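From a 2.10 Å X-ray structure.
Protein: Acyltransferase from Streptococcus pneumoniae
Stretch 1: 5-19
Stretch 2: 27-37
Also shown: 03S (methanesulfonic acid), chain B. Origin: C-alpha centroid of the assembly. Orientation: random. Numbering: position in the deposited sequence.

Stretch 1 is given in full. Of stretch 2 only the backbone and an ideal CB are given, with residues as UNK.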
# COMPACT_ATOMS: atom_id res chain seq x y z
N GLY A 5 -2.35 2.87 16.55
CA GLY A 5 -2.78 1.69 15.82
C GLY A 5 -2.57 1.83 14.33
O GLY A 5 -2.33 2.94 13.83
N THR A 6 -2.69 0.72 13.62
CA THR A 6 -2.45 0.65 12.19
C THR A 6 -3.60 -0.09 11.52
O THR A 6 -3.94 -1.20 11.94
CB THR A 6 -1.12 -0.04 11.89
OG1 THR A 6 -0.07 0.63 12.60
CG2 THR A 6 -0.83 -0.01 10.40
N MET A 7 -4.19 0.53 10.51
CA MET A 7 -5.14 -0.12 9.62
C MET A 7 -4.58 -0.08 8.21
O MET A 7 -4.17 0.99 7.73
CB MET A 7 -6.52 0.56 9.66
CG MET A 7 -7.54 -0.09 8.73
SD MET A 7 -9.17 0.62 8.85
CE MET A 7 -9.79 -0.11 10.37
N LEU A 8 -4.53 -1.24 7.57
CA LEU A 8 -4.18 -1.34 6.16
C LEU A 8 -5.47 -1.51 5.36
O LEU A 8 -6.30 -2.37 5.69
CB LEU A 8 -3.23 -2.51 5.91
CG LEU A 8 -2.67 -2.66 4.50
CD1 LEU A 8 -1.29 -3.25 4.56
CD2 LEU A 8 -3.58 -3.54 3.63
N ILE A 9 -5.66 -0.67 4.35
CA ILE A 9 -6.77 -0.78 3.40
C ILE A 9 -6.13 -1.12 2.07
O ILE A 9 -5.41 -0.29 1.49
CB ILE A 9 -7.58 0.52 3.29
CG1 ILE A 9 -8.07 1.00 4.66
CG2 ILE A 9 -8.72 0.37 2.27
CD1 ILE A 9 -8.22 2.52 4.71
N GLY A 10 -6.37 -2.32 1.60
CA GLY A 10 -5.62 -2.85 0.50
C GLY A 10 -6.35 -3.68 -0.51
O GLY A 10 -7.49 -4.01 -0.35
N ASP A 11 -5.62 -4.02 -1.56
CA ASP A 11 -6.10 -4.76 -2.71
C ASP A 11 -5.78 -6.26 -2.65
O ASP A 11 -5.38 -6.77 -1.66
CB ASP A 11 -5.63 -4.11 -4.01
CG ASP A 11 -4.13 -4.13 -4.17
OD1 ASP A 11 -3.46 -4.77 -3.42
OD2 ASP A 11 -3.63 -3.51 -5.07
N SER A 12 -5.98 -6.94 -3.75
CA SER A 12 -5.72 -8.36 -3.83
C SER A 12 -4.28 -8.75 -3.59
O SER A 12 -4.03 -9.80 -3.15
CB SER A 12 -6.15 -8.90 -5.17
OG SER A 12 -5.26 -8.53 -6.15
N VAL A 13 -3.35 -7.87 -3.92
CA VAL A 13 -1.96 -8.14 -3.66
C VAL A 13 -1.69 -8.18 -2.16
O VAL A 13 -1.08 -9.08 -1.66
CB VAL A 13 -1.03 -7.18 -4.41
CG1 VAL A 13 0.41 -7.49 -4.15
CG2 VAL A 13 -1.29 -7.27 -5.89
N ALA A 14 -2.18 -7.17 -1.47
CA ALA A 14 -2.17 -7.15 -0.03
C ALA A 14 -2.93 -8.35 0.56
O ALA A 14 -2.46 -8.97 1.48
CB ALA A 14 -2.71 -5.86 0.50
N LEU A 15 -4.06 -8.69 -0.03
CA LEU A 15 -4.84 -9.81 0.48
C LEU A 15 -4.05 -11.11 0.35
O LEU A 15 -4.14 -11.99 1.21
CB LEU A 15 -6.17 -9.90 -0.25
CG LEU A 15 -7.07 -11.02 0.27
CD1 LEU A 15 -7.43 -10.80 1.73
CD2 LEU A 15 -8.34 -11.18 -0.59
N ARG A 16 -3.27 -11.23 -0.72
CA ARG A 16 -2.43 -12.41 -0.90
C ARG A 16 -1.37 -12.51 0.20
O ARG A 16 -0.98 -13.62 0.58
CB ARG A 16 -1.78 -12.35 -2.29
CG ARG A 16 -1.15 -13.65 -2.79
CD ARG A 16 -0.64 -13.45 -4.22
NE ARG A 16 0.07 -14.61 -4.76
CZ ARG A 16 -0.53 -15.68 -5.26
NH1 ARG A 16 -1.86 -15.73 -5.28
NH2 ARG A 16 0.19 -16.69 -5.75
N ALA A 17 -0.91 -11.38 0.73
CA ALA A 17 0.07 -11.35 1.80
C ALA A 17 -0.57 -11.25 3.18
O ALA A 17 0.11 -10.87 4.14
CB ALA A 17 1.04 -10.18 1.59
N ASN A 18 -1.85 -11.59 3.30
CA ASN A 18 -2.60 -11.39 4.55
C ASN A 18 -1.89 -12.03 5.75
O ASN A 18 -1.62 -11.37 6.75
CB ASN A 18 -4.02 -11.95 4.38
CG ASN A 18 -4.86 -11.80 5.62
OD1 ASN A 18 -4.90 -10.73 6.24
ND2 ASN A 18 -5.54 -12.87 6.01
N THR A 19 -1.60 -13.33 5.66
CA THR A 19 -1.02 -14.01 6.81
C THR A 19 0.35 -13.44 7.16
O THR A 19 0.69 -13.31 8.35
CB THR A 19 -0.90 -15.50 6.51
OG1 THR A 19 -2.16 -15.96 6.01
CG2 THR A 19 -0.53 -16.26 7.77
N UNK A 27 -1.45 -7.39 15.68
CA UNK A 27 -2.37 -6.37 16.14
C UNK A 27 -2.71 -5.30 15.12
O UNK A 27 -3.54 -4.44 15.42
CB UNK A 27 -1.79 -5.70 17.39
N UNK A 28 -2.08 -5.32 13.95
CA UNK A 28 -2.53 -4.45 12.88
C UNK A 28 -3.88 -4.93 12.35
O UNK A 28 -4.20 -6.12 12.41
CB UNK A 28 -1.49 -4.40 11.76
N UNK A 29 -4.68 -3.99 11.87
CA UNK A 29 -5.98 -4.28 11.30
C UNK A 29 -5.80 -4.34 9.79
O UNK A 29 -5.63 -3.31 9.14
CB UNK A 29 -7.02 -3.24 11.71
N UNK A 30 -5.82 -5.55 9.23
CA UNK A 30 -5.60 -5.75 7.81
C UNK A 30 -6.97 -5.82 7.16
O UNK A 30 -7.73 -6.77 7.40
CB UNK A 30 -4.77 -7.01 7.53
N UNK A 31 -7.32 -4.79 6.38
CA UNK A 31 -8.60 -4.73 5.68
C UNK A 31 -8.27 -4.72 4.19
O UNK A 31 -8.15 -3.66 3.57
CB UNK A 31 -9.42 -3.51 6.09
N UNK A 32 -8.12 -5.90 3.61
CA UNK A 32 -7.73 -6.04 2.21
C UNK A 32 -8.74 -6.91 1.50
O UNK A 32 -9.22 -7.90 2.07
CB UNK A 32 -6.32 -6.63 2.08
N UNK A 33 -9.12 -6.54 0.29
CA UNK A 33 -10.10 -7.27 -0.49
C UNK A 33 -9.75 -7.28 -1.96
O UNK A 33 -9.00 -6.47 -2.42
CB UNK A 33 -11.49 -6.67 -0.29
N UNK A 34 -10.34 -8.19 -2.70
CA UNK A 34 -9.91 -8.44 -4.05
C UNK A 34 -9.99 -7.27 -5.01
O UNK A 34 -9.04 -6.98 -5.67
CB UNK A 34 -10.74 -9.59 -4.62
N UNK A 35 -11.12 -6.61 -5.08
CA UNK A 35 -11.30 -5.56 -6.05
C UNK A 35 -11.03 -4.14 -5.60
O UNK A 35 -11.40 -3.22 -6.25
CB UNK A 35 -12.74 -5.63 -6.57
N UNK A 36 -10.33 -3.97 -4.52
CA UNK A 36 -10.15 -2.62 -4.00
C UNK A 36 -9.23 -1.81 -4.92
O UNK A 36 -8.18 -2.28 -5.36
CB UNK A 36 -9.58 -2.67 -2.58
N UNK A 37 -9.65 -0.60 -5.24
CA UNK A 37 -8.85 0.37 -5.96
C UNK A 37 -8.51 1.54 -5.04
O UNK A 37 -9.03 1.67 -3.93
CB UNK A 37 -9.59 0.86 -7.21
S10 03S B . -5.56 -7.60 -7.32
O11 03S B . -4.28 -7.50 -8.04
O12 03S B . -5.93 -6.27 -6.78
C13 03S B . -6.75 -8.12 -8.36

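Position 27 has phi 83°, and its ideal CB finds nothing of stretch 1 within 5.5 Å. Positive phi favours glycine. It is Gly27.

Position 28 lies beside Thr6. Its CB points sideways, 4.0 Å from Thr6 O. No pocket calls for a particular shape, so a small or a longer residue could fit. It is Ala28, whose CB lies 4.4 Å from Thr6 CB.

Position 29 begins a strand parallel to strand 6-10. Its N donates to Thr6 O (2.9 Å), and its O accepts from Leu8 N (2.8 Å). The CB points to the face that carries Met7 and Ile9. A long chain, polar or apolar, could lie along Met7. It is Gln29, whose NE2 comes within 3.4 Å of Met7 CE.

Position 30 turns to the other face, with Leu8. The ideal CB is 3.9 Å from Asn18 OD1 and 5.0 Å from Leu8 CB. A branched apolar residue suits this site, though a polar one could address Asn18. It is Ile30. Its CD1 packs against Leu8 CB (4.2 Å), and its CG2 lies 3.7 Å from Asn18 OD1.

Position 31 returns to the face of Met7 and Ile9. Its N donates to Leu8 O (2.7 Å), and its O accepts from Gly10 N (3.0 Å). Medium-sized side chains, polar or apolar, could fit. It is Asn31, whose ND2 lies 4.5 Å from Ile9 CG1.

Position 32 is a close-packed site. It pairs with Gly10, CA to CA 4.2 Å, and its CB points to the face that carries Leu8, where Ala14 and Leu15 of the helix lie close. The ideal CB is 3.7 Å from Leu15 N and 3.9 Å from Asp11 O. A small residue suits it best. It is Ala32, whose CB touches both Ala14 CB and Leu15 CB at 4.0 Å.

Position 33 donates from its N to Gly10 O (3.1 Å), but its CB points away. Polar residues are natural here. It is Gln33, which opens a type I turn ending at position 36.

Position 34 also points its CB away, yet Leu15 CD2 is 4.9 Å from the ideal CB. A modest apolar residue could reach it. It is Val34, with CG2 3.8 Å from Leu15 CD2.

Position 35 has no neighbour in stretch 1. Many residues would do. It is Ser35.

Position 36 points toward stretch 1, its ideal CB 3.3 Å from Gly10 O and 4.1 Å from Asp11 CA. A compact apolar residue suits. It is Val36, whose CB lies 4.5 Å from Asp11 CB.

Position 37 points away, leaving the choice open. It is Thr37, whose side chain caps a helix just past the stretch.

Stretch 2 27-37: GAQINAQVSVT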
# COMPACT_ATOMS: atom_id res chain seq x y z
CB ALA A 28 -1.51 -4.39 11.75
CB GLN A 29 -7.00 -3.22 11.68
CG GLN A 29 -7.32 -3.16 13.16
CD GLN A 29 -8.29 -2.04 13.50
OE1 GLN A 29 -7.91 -1.04 14.10
NE2 GLN A 29 -9.54 -2.20 13.10
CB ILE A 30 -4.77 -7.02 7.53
CG1 ILE A 30 -3.52 -7.07 8.42
CG2 ILE A 30 -4.34 -7.09 6.06
CD1 ILE A 30 -2.50 -6.00 8.11
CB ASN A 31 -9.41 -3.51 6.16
CG ASN A 31 -10.67 -3.26 5.34
OD1 ASN A 31 -11.13 -4.12 4.59
ND2 ASN A 31 -11.23 -2.06 5.48
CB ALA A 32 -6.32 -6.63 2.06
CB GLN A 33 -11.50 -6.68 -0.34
CG GLN A 33 -11.90 -6.30 1.05
CD GLN A 33 -13.12 -5.45 1.07
OE1 GLN A 33 -14.22 -5.92 0.77
NE2 GLN A 33 -12.96 -4.19 1.39
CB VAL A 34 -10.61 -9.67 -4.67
CG1 VAL A 34 -10.04 -9.94 -6.03
CG2 VAL A 34 -10.45 -10.87 -3.78
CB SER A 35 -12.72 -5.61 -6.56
OG SER A 35 -12.79 -6.60 -7.53
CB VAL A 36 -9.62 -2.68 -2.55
CG1 VAL A 36 -9.13 -1.31 -2.06
CG2 VAL A 36 -10.73 -3.22 -1.65
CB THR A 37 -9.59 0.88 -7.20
OG1 THR A 37 -10.68 1.72 -6.80
CG2 THR A 37 -10.15 -0.29 -8.00
O HOH W 1 -5.18 -1.68 -6.56
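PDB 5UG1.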